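Local coordinates for surface glycoprotein (Trypanosoma brucei, PDB 5KLH) that serves as the bilobed ectodomain of a membrane-spanning surface antigen made by the insect (procyclic) stage of the parasite and may act as a sensor, at residues E59-V64 with K197-L202; F85-P90 with S156-V161; F99-S104 with C113-K118. All coordinates share one frame; numbering follows the deposited sequence.

Contact 1. Residues E59-V64 with K197-L202; sequences EATVPV and KVQVQL
K197, T61 and V200 bury the most surface where E59-V64 and K197-L202 run antiparallel. T61 turns its methyl CG2 onto the aliphatic part of K197, meeting CD at 3.6 Å and lying nearly as close to CB and CG. CG of K197 stands between its backbone N and carbonyl carbon (chi1 53°), which puts CG beside that methyl, whereas the ammonium end leads away from E59-V64. The hydroxyl OG1 of T61 faces the CG methylene of Q199, its non-hydrogen-bonded partner, at 3.7 Å.

The two segments are neighbouring strands inside the large mixed beta sheet, E59-V64 with strand 36-47 on its other side and K197-L202 with strand 145-164. A60-V200 and V62-V198 are the hydrogen-bonded pairs, each closing a ring of two backbone bonds. N of V62 gives to O of V198 at 2.8 Å, and N of V198 returns a bond to O of V62 at 2.9 Å, both almost straight. N of V200 gives to O of A60 at 2.9 Å, but the bond from N of A60 to O of V200 is longer, 3.1 Å, and more bent (151° at the hydrogen); O of V200 also lies 3.1 Å from CA of E59 in a CA-H...O contact.

V200 lies on the face it shares with A60, V62 and V198. CG2 of V200 meets CG2 of V62 at 3.9 Å, diagonally between pairs, and F33 of strand 31-33 packs on both valines. On the other face OE1 of E59 forms a salt bridge with R41, and OE1 of Q201 is hydrogen-bonded to the hydroxyl of Y203.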
loop_
_atom_site.group_PDB
_atom_site.type_symbol
_atom_site.label_atom_id
_atom_site.label_comp_id
_atom_site.label_asym_id
_atom_site.label_seq_id
_atom_site.Cartn_x
_atom_site.Cartn_y
_atom_site.Cartn_z
ATOM N N GLU A 59 -5.574 -10.089 12.557
ATOM C CA GLU A 59 -6.504 -9.937 11.432
ATOM C C GLU A 59 -7.923 -10.351 11.755
ATOM O O GLU A 59 -8.155 -11.176 12.634
ATOM C CB GLU A 59 -6.026 -10.750 10.217
ATOM C CG GLU A 59 -5.979 -12.274 10.436
ATOM C CD GLU A 59 -7.320 -12.973 10.222
ATOM O OE1 GLU A 59 -7.469 -14.129 10.688
ATOM O OE2 GLU A 59 -8.219 -12.386 9.576
ATOM N N ALA A 60 -8.864 -9.782 11.013
ATOM C CA ALA A 60 -10.228 -10.249 11.031
ATOM C C ALA A 60 -10.854 -9.886 9.700
ATOM O O ALA A 60 -10.428 -8.926 9.051
ATOM C CB ALA A 60 -11.004 -9.634 12.209
ATOM N N THR A 61 -11.842 -10.672 9.286
ATOM C CA THR A 61 -12.624 -10.366 8.091
ATOM C C THR A 61 -13.864 -9.595 8.518
ATOM O O THR A 61 -14.675 -10.093 9.301
ATOM C CB THR A 61 -13.021 -11.641 7.340
ATOM O OG1 THR A 61 -11.834 -12.320 6.921
ATOM C CG2 THR A 61 -13.855 -11.308 6.110
ATOM N N VAL A 62 -13.982 -8.359 8.040
ATOM C CA VAL A 62 -15.081 -7.492 8.419
ATOM C C VAL A 62 -16.121 -7.457 7.316
ATOM O O VAL A 62 -15.804 -7.133 6.181
ATOM C CB VAL A 62 -14.587 -6.058 8.705
ATOM C CG1 VAL A 62 -15.745 -5.173 9.076
ATOM C CG2 VAL A 62 -13.553 -6.079 9.829
ATOM N N PRO A 63 -17.372 -7.808 7.636
ATOM C CA PRO A 63 -18.373 -7.721 6.570
ATOM C C PRO A 63 -18.622 -6.273 6.168
ATOM O O PRO A 63 -18.562 -5.392 7.015
ATOM C CB PRO A 63 -19.618 -8.346 7.209
ATOM C CG PRO A 63 -19.421 -8.129 8.692
ATOM C CD PRO A 63 -17.943 -8.254 8.919
ATOM N N VAL A 64 -18.889 -6.024 4.894
ATOM C CA VAL A 64 -19.208 -4.663 4.479
ATOM C C VAL A 64 -20.557 -4.235 5.074
ATOM O O VAL A 64 -20.703 -3.125 5.608
ATOM C CB VAL A 64 -19.211 -4.551 2.943
ATOM C CG1 VAL A 64 -19.883 -3.278 2.482
ATOM C CG2 VAL A 64 -17.784 -4.601 2.433
ATOM N N LYS A 197 -17.056 -8.433 1.830
ATOM C CA LYS A 197 -16.276 -8.385 3.064
ATOM C C LYS A 197 -14.843 -7.966 2.777
ATOM O O LYS A 197 -14.362 -8.101 1.656
ATOM C CB LYS A 197 -16.308 -9.740 3.771
ATOM C CG LYS A 197 -15.905 -10.918 2.882
ATOM C CD LYS A 197 -16.246 -12.250 3.556
ATOM C CE LYS A 197 -16.122 -13.419 2.599
ATOM N NZ LYS A 197 -17.092 -13.298 1.481
ATOM N N VAL A 198 -14.174 -7.439 3.806
ATOM C CA VAL A 198 -12.811 -6.951 3.686
ATOM C C VAL A 198 -11.925 -7.570 4.755
ATOM O O VAL A 198 -12.268 -7.516 5.934
ATOM C CB VAL A 198 -12.757 -5.395 3.820
ATOM C CG1 VAL A 198 -11.332 -4.918 3.921
ATOM C CG2 VAL A 198 -13.463 -4.754 2.633
ATOM N N GLN A 199 -10.803 -8.164 4.349
ATOM C CA GLN A 199 -9.818 -8.651 5.308
ATOM C C GLN A 199 -8.977 -7.499 5.837
ATOM O O GLN A 199 -8.361 -6.776 5.055
ATOM C CB GLN A 199 -8.905 -9.705 4.671
ATOM C CG GLN A 199 -9.622 -10.984 4.259
ATOM C CD GLN A 199 -8.677 -12.029 3.693
ATOM O OE1 GLN A 199 -8.857 -12.502 2.570
ATOM N NE2 GLN A 199 -7.669 -12.404 4.478
ATOM N N VAL A 200 -8.938 -7.349 7.158
ATOM C CA VAL A 200 -8.168 -6.292 7.795
ATOM C C VAL A 200 -6.971 -6.919 8.483
ATOM O O VAL A 200 -7.136 -7.874 9.252
ATOM C CB VAL A 200 -9.000 -5.518 8.820
ATOM C CG1 VAL A 200 -8.160 -4.394 9.420
ATOM C CG2 VAL A 200 -10.255 -4.971 8.168
ATOM N N GLN A 201 -5.773 -6.418 8.175
ATOM C CA GLN A 201 -4.547 -6.894 8.807
ATOM C C GLN A 201 -3.795 -5.754 9.479
ATOM O O GLN A 201 -3.500 -4.728 8.847
ATOM C CB GLN A 201 -3.632 -7.583 7.773
ATOM C CG GLN A 201 -4.305 -8.761 7.063
ATOM C CD GLN A 201 -3.412 -9.448 6.041
ATOM O OE1 GLN A 201 -2.235 -9.123 5.904
ATOM N NE2 GLN A 201 -3.978 -10.414 5.318
ATOM N N LEU A 202 -3.469 -5.933 10.757
ATOM C CA LEU A 202 -2.719 -4.914 11.492
ATOM C C LEU A 202 -1.300 -5.413 11.763
ATOM O O LEU A 202 -1.108 -6.453 12.404
ATOM C CB LEU A 202 -3.434 -4.545 12.804
ATOM C CG LEU A 202 -2.700 -3.580 13.737
ATOM C CD1 LEU A 202 -2.676 -2.176 13.153
ATOM C CD2 LEU A 202 -3.305 -3.569 15.138
#

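Contact 2. Residues F85-P90 with S156-V161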
loop_
_atom_site.group_PDB
_atom_site.type_symbol
_atom_site.label_atom_id
_atom_site.label_comp_id
_atom_site.label_asym_id
_atom_site.label_seq_id
_atom_site.Cartn_x
_atom_site.Cartn_y
_atom_site.Cartn_z
ATOM N N PHE A 85 -8.192 3.098 17.462
ATOM C CA PHE A 85 -8.334 4.061 16.388
ATOM C C PHE A 85 -9.271 3.528 15.338
ATOM O O PHE A 85 -9.526 2.315 15.273
ATOM C CB PHE A 85 -6.965 4.437 15.778
ATOM C CG PHE A 85 -6.282 3.332 15.020
ATOM C CD1 PHE A 85 -5.510 2.394 15.685
ATOM C CD2 PHE A 85 -6.362 3.271 13.639
ATOM C CE1 PHE A 85 -4.852 1.384 14.986
ATOM C CE2 PHE A 85 -5.704 2.265 12.934
ATOM C CZ PHE A 85 -4.957 1.326 13.605
ATOM N N THR A 86 -9.798 4.444 14.530
ATOM C CA THR A 86 -10.663 4.089 13.415
ATOM C C THR A 86 -9.990 4.405 12.087
ATOM O O THR A 86 -9.367 5.453 11.929
ATOM C CB THR A 86 -12.011 4.839 13.486
ATOM O OG1 THR A 86 -12.701 4.464 14.683
ATOM C CG2 THR A 86 -12.899 4.501 12.285
ATOM N N ARG A 87 -10.119 3.492 11.135
ATOM C CA ARG A 87 -9.799 3.811 9.755
ATOM C C ARG A 87 -11.059 3.714 8.932
ATOM O O ARG A 87 -11.748 2.679 8.957
ATOM C CB ARG A 87 -8.732 2.876 9.180
ATOM C CG ARG A 87 -8.527 3.065 7.678
ATOM C CD ARG A 87 -7.755 4.353 7.385
ATOM N NE ARG A 87 -6.401 4.266 7.919
ATOM C CZ ARG A 87 -5.360 3.778 7.244
ATOM N NH1 ARG A 87 -5.500 3.357 5.987
ATOM N NH2 ARG A 87 -4.169 3.718 7.826
ATOM N N ARG A 88 -11.362 4.798 8.227
ATOM C CA ARG A 88 -12.327 4.775 7.136
ATOM C C ARG A 88 -11.593 4.660 5.813
ATOM O O ARG A 88 -10.640 5.390 5.574
ATOM C CB ARG A 88 -13.188 6.035 7.160
ATOM C CG ARG A 88 -14.300 5.975 8.176
ATOM C CD ARG A 88 -15.035 7.307 8.269
ATOM N NE ARG A 88 -16.300 7.141 8.981
ATOM C CZ ARG A 88 -16.395 7.006 10.295
ATOM N NH1 ARG A 88 -15.305 7.022 11.040
ATOM N NH2 ARG A 88 -17.586 6.863 10.868
ATOM N N SER A 89 -12.016 3.733 4.958
ATOM C CA SER A 89 -11.351 3.520 3.680
ATOM C C SER A 89 -12.445 3.340 2.652
ATOM O O SER A 89 -13.440 2.678 2.944
ATOM C CB SER A 89 -10.436 2.288 3.729
ATOM O OG SER A 89 -9.559 2.245 2.613
ATOM N N PRO A 90 -12.271 3.903 1.447
ATOM C CA PRO A 90 -13.355 3.808 0.467
ATOM C C PRO A 90 -13.566 2.379 -0.022
ATOM O O PRO A 90 -12.591 1.714 -0.361
ATOM C CB PRO A 90 -12.886 4.718 -0.679
ATOM C CG PRO A 90 -11.421 4.811 -0.519
ATOM C CD PRO A 90 -11.149 4.722 0.957
ATOM N N SER A 156 -10.495 -4.901 -0.825
ATOM C CA SER A 156 -10.597 -6.314 -0.483
ATOM C C SER A 156 -9.761 -6.644 0.748
ATOM O O SER A 156 -10.143 -7.480 1.561
ATOM C CB SER A 156 -10.149 -7.168 -1.655
ATOM O OG SER A 156 -10.209 -8.539 -1.315
ATOM N N LYS A 157 -8.603 -6.001 0.845
ATOM C CA LYS A 157 -7.675 -6.233 1.947
ATOM C C LYS A 157 -7.179 -4.875 2.420
ATOM O O LYS A 157 -6.605 -4.126 1.640
ATOM C CB LYS A 157 -6.516 -7.135 1.500
ATOM C CG LYS A 157 -5.683 -7.683 2.644
ATOM C CD LYS A 157 -4.769 -8.830 2.194
ATOM C CE LYS A 157 -5.540 -9.916 1.449
ATOM N NZ LYS A 157 -4.648 -11.020 0.977
ATOM N N LEU A 158 -7.413 -4.562 3.695
ATOM C CA LEU A 158 -7.008 -3.293 4.257
ATOM C C LEU A 158 -5.835 -3.540 5.192
ATOM O O LEU A 158 -5.956 -4.350 6.104
ATOM C CB LEU A 158 -8.179 -2.654 5.006
ATOM C CG LEU A 158 -7.877 -1.327 5.705
ATOM C CD1 LEU A 158 -7.727 -0.235 4.683
ATOM C CD2 LEU A 158 -8.979 -0.995 6.692
ATOM N N TYR A 159 -4.700 -2.894 4.932
ATOM C CA TYR A 159 -3.497 -3.054 5.758
ATOM C C TYR A 159 -3.302 -1.868 6.675
ATOM O O TYR A 159 -3.214 -0.735 6.196
ATOM C CB TYR A 159 -2.250 -3.192 4.879
ATOM C CG TYR A 159 -2.268 -4.336 3.902
ATOM C CD1 TYR A 159 -3.001 -4.255 2.718
ATOM C CD2 TYR A 159 -1.518 -5.474 4.132
ATOM C CE1 TYR A 159 -2.996 -5.299 1.808
ATOM C CE2 TYR A 159 -1.506 -6.519 3.224
ATOM C CZ TYR A 159 -2.247 -6.417 2.065
ATOM O OH TYR A 159 -2.232 -7.446 1.154
ATOM N N LEU A 160 -3.199 -2.111 7.980
ATOM C CA LEU A 160 -3.034 -1.033 8.944
ATOM C C LEU A 160 -1.728 -1.232 9.686
ATOM O O LEU A 160 -1.246 -2.361 9.772
ATOM C CB LEU A 160 -4.210 -0.995 9.926
ATOM C CG LEU A 160 -5.593 -0.886 9.287
ATOM C CD1 LEU A 160 -6.711 -1.009 10.326
ATOM C CD2 LEU A 160 -5.711 0.441 8.570
ATOM N N VAL A 161 -1.152 -0.146 10.199
ATOM C CA VAL A 161 0.131 -0.234 10.897
ATOM C C VAL A 161 0.110 0.488 12.236
ATOM O O VAL A 161 -0.367 1.628 12.348
ATOM C CB VAL A 161 1.280 0.333 10.011
ATOM C CG1 VAL A 161 2.636 0.116 10.654
ATOM C CG2 VAL A 161 1.272 -0.319 8.639
#
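CG of R87 is anti to its backbone N, bends at chi2 and chi3 (75° and 65°) turn CD and then NE, and a chi4 near 89° turns the guanidinium so that one face meets L160. CG of L160, anti to its own carbonyl carbon, carries CD2 to the arginine. This methyl sits over the centre of the guanidinium, 3.6 Å from CZ of R87, with NE, NH1 and NH2 only slightly farther from it. The two side chains run antiparallel alongside each other, and the same methyl also touches the methylenes of the arginine, 3.9 Å from CB of R87.

Two residues on in F85-P90 and two back in S156-V161, CD1 of L158 packs against S89, 3.7 Å from its OG and about as far from its CB. CD2 of L158 reaches CG of R87 at 4.2 Å, so the arginine stem is touched by both leucines. At the other end, the contact is looser: CE2 of the F85 ring is 4.3 Å from CD1 of L160.

An apolar methyl over a charged, flat group leaves the N-H groups of R87 to other partners. NH2 is held by a salt bridge to E172 and a hydrogen bond to the carbonyl O of Q177, which should restrain the rotation of the group.

The strand axes come no closer than 9.8 Å, so the two segments meet through their side chains across the interior of the curved sheet. Strand 72-79 pairs with F85-P90 and sends V75 and V77 onto L158 and L160, while strand 197-204 flanks S156-V161 and adds V200 and L202 against L160.

Contact 3. Residues F99-S104 with C113-K118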
loop_
_atom_site.group_PDB
_atom_site.type_symbol
_atom_site.label_atom_id
_atom_site.label_comp_id
_atom_site.label_asym_id
_atom_site.label_seq_id
_atom_site.Cartn_x
_atom_site.Cartn_y
_atom_site.Cartn_z
ATOM N N PHE A 99 -0.685 10.884 -17.337
ATOM C CA PHE A 99 0.516 11.110 -18.131
ATOM C C PHE A 99 0.874 12.586 -18.066
ATOM O O PHE A 99 0.089 13.446 -18.477
ATOM C CB PHE A 99 0.314 10.673 -19.588
ATOM C CG PHE A 99 1.561 10.787 -20.426
ATOM C CD1 PHE A 99 1.891 11.984 -21.044
ATOM C CD2 PHE A 99 2.398 9.697 -20.581
ATOM C CE1 PHE A 99 3.046 12.092 -21.804
ATOM C CE2 PHE A 99 3.549 9.792 -21.338
ATOM C CZ PHE A 99 3.866 11.002 -21.955
ATOM N N SER A 100 2.054 12.875 -17.521
ATOM C CA SER A 100 2.582 14.233 -17.462
ATOM C C SER A 100 3.762 14.310 -18.415
ATOM O O SER A 100 4.645 13.449 -18.376
ATOM C CB SER A 100 3.024 14.596 -16.044
ATOM O OG SER A 100 1.985 14.358 -15.107
ATOM N N CYS A 101 3.773 15.314 -19.282
ATOM C CA CYS A 101 4.875 15.426 -20.230
ATOM C C CYS A 101 6.086 15.988 -19.505
ATOM O O CYS A 101 6.056 17.119 -19.018
ATOM C CB CYS A 101 4.499 16.308 -21.420
ATOM S SG CYS A 101 5.830 16.501 -22.629
ATOM N N SER A 102 7.139 15.182 -19.436
ATOM C CA SER A 102 8.387 15.572 -18.792
ATOM C C SER A 102 9.515 15.496 -19.804
ATOM O O SER A 102 9.346 14.891 -20.857
ATOM C CB SER A 102 8.678 14.660 -17.616
ATOM O OG SER A 102 8.922 13.352 -18.090
ATOM N N SER A 103 10.671 16.062 -19.475
ATOM C CA SER A 103 11.782 16.061 -20.426
ATOM C C SER A 103 12.162 14.650 -20.842
ATOM O O SER A 103 12.559 14.433 -21.992
ATOM C CB SER A 103 13.006 16.778 -19.844
ATOM O OG SER A 103 12.754 18.166 -19.708
ATOM N N SER A 104 12.002 13.692 -19.928
ATOM C CA SER A 104 12.440 12.313 -20.158
ATOM C C SER A 104 11.711 11.670 -21.331
ATOM O O SER A 104 12.256 10.797 -21.990
ATOM C CB SER A 104 12.250 11.469 -18.898
ATOM O OG SER A 104 10.881 11.376 -18.549
ATOM N N CYS A 113 9.791 21.142 -26.719
ATOM C CA CYS A 113 9.450 19.762 -27.037
ATOM C C CYS A 113 8.006 19.409 -26.654
ATOM O O CYS A 113 7.352 20.144 -25.906
ATOM C CB CYS A 113 10.423 18.820 -26.334
ATOM S SG CYS A 113 10.303 18.912 -24.547
ATOM N N ASP A 114 7.519 18.276 -27.166
ATOM C CA ASP A 114 6.240 17.726 -26.724
ATOM C C ASP A 114 6.353 16.218 -26.571
ATOM O O ASP A 114 7.268 15.602 -27.113
ATOM C CB ASP A 114 5.118 18.087 -27.704
ATOM C CG ASP A 114 5.292 17.427 -29.053
ATOM O OD1 ASP A 114 5.043 16.205 -29.161
ATOM O OD2 ASP A 114 5.688 18.132 -30.006
ATOM N N CYS A 115 5.414 15.626 -25.839
ATOM C CA CYS A 115 5.431 14.186 -25.596
ATOM C C CYS A 115 4.369 13.413 -26.356
ATOM O O CYS A 115 3.906 12.378 -25.875
ATOM C CB CYS A 115 5.234 13.897 -24.109
ATOM S SG CYS A 115 6.450 14.615 -23.031
ATOM N N GLN A 116 3.977 13.892 -27.531
ATOM C CA GLN A 116 2.852 13.275 -28.225
ATOM C C GLN A 116 3.019 11.779 -28.465
ATOM O O GLN A 116 2.096 11.010 -28.207
ATOM C CB GLN A 116 2.591 13.991 -29.549
ATOM C CG GLN A 116 1.944 15.355 -29.366
ATOM C CD GLN A 116 1.386 15.903 -30.659
ATOM O OE1 GLN A 116 0.555 15.265 -31.307
ATOM N NE2 GLN A 116 1.834 17.094 -31.039
ATOM N N GLU A 117 4.185 11.354 -28.948
ATOM C CA GLU A 117 4.356 9.931 -29.242
ATOM C C GLU A 117 4.252 9.063 -27.985
ATOM O O GLU A 117 3.598 8.024 -28.004
ATOM C CB GLU A 117 5.690 9.659 -29.943
ATOM C CG GLU A 117 5.931 8.165 -30.183
ATOM C CD GLU A 117 7.162 7.887 -31.034
ATOM O OE1 GLU A 117 8.120 8.686 -30.971
ATOM O OE2 GLU A 117 7.168 6.870 -31.763
ATOM N N LYS A 118 4.909 9.483 -26.906
ATOM C CA LYS A 118 4.867 8.729 -25.661
ATOM C C LYS A 118 3.474 8.764 -25.038
ATOM O O LYS A 118 3.044 7.775 -24.448
ATOM C CB LYS A 118 5.896 9.258 -24.656
ATOM C CG LYS A 118 7.330 8.925 -25.012
ATOM C CD LYS A 118 7.586 7.441 -24.923
ATOM C CE LYS A 118 9.082 7.170 -25.001
ATOM N NZ LYS A 118 9.839 8.186 -24.203
#
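A disulfide closes the loop between the end of strand 85-100 and the start of helix 116-128, in the smaller, cysteine-rich part of the ectodomain. C101, just past the strand, and C115, at the N-cap position of the helix, are bonded SG to SG at 2.0 Å with a chi3 of 77°. The sulfur of C101 is anti to its backbone N (chi1 179°) and that of C115 lies beside its own N, and these different choices bring the two sulfurs together.

F99, two residues before C101, packs beside the bridge. CB of C115 stands at the edge of its ring, in the ring plane, 3.7 Å from CE1 of F99. The neighbouring atoms CZ and CE2 meet the first turn of the helix: CZ of F99 is 3.8 Å from CB of K118, and CE2 of F99 is 3.7 Å from the carbonyl O of K118. H119 also meets this ring, with the planes inclined at about 40°.

Ahead of the helix, D114 makes an Asx turn, its OD1 accepting from N of Q116 at 3.0 Å through the anti lone pair. C113 is tied separately to C106, so a second disulfide lies within the loop closed by the first.

The two segments are joined covalently and by apolar packing, with none of the hydrogen bonds found here running between them; two nested disulfides would be expected to limit the motion of the intervening loop.

How the contacts relate
Contacts 1 and 2 lie side by side, their centres about 9 Å apart, because strands 197-204 and 145-164 are parallel neighbours in one sheet; Q199 O to L158 N and Q201 O to L160 N are probable hydrogen bonds between them. Contact 3 is remote, its centre about 41 Å from that of contact 1 and 36 Å from that of contact 2, on the other side of the chain's centre. Along the sequence the three are nested, contact 3 within contact 2 and contact 2 within contact 1. The long strands 85-100 and 145-164 run from one region toward the other, consistent with the bilobed architecture of the ectodomain.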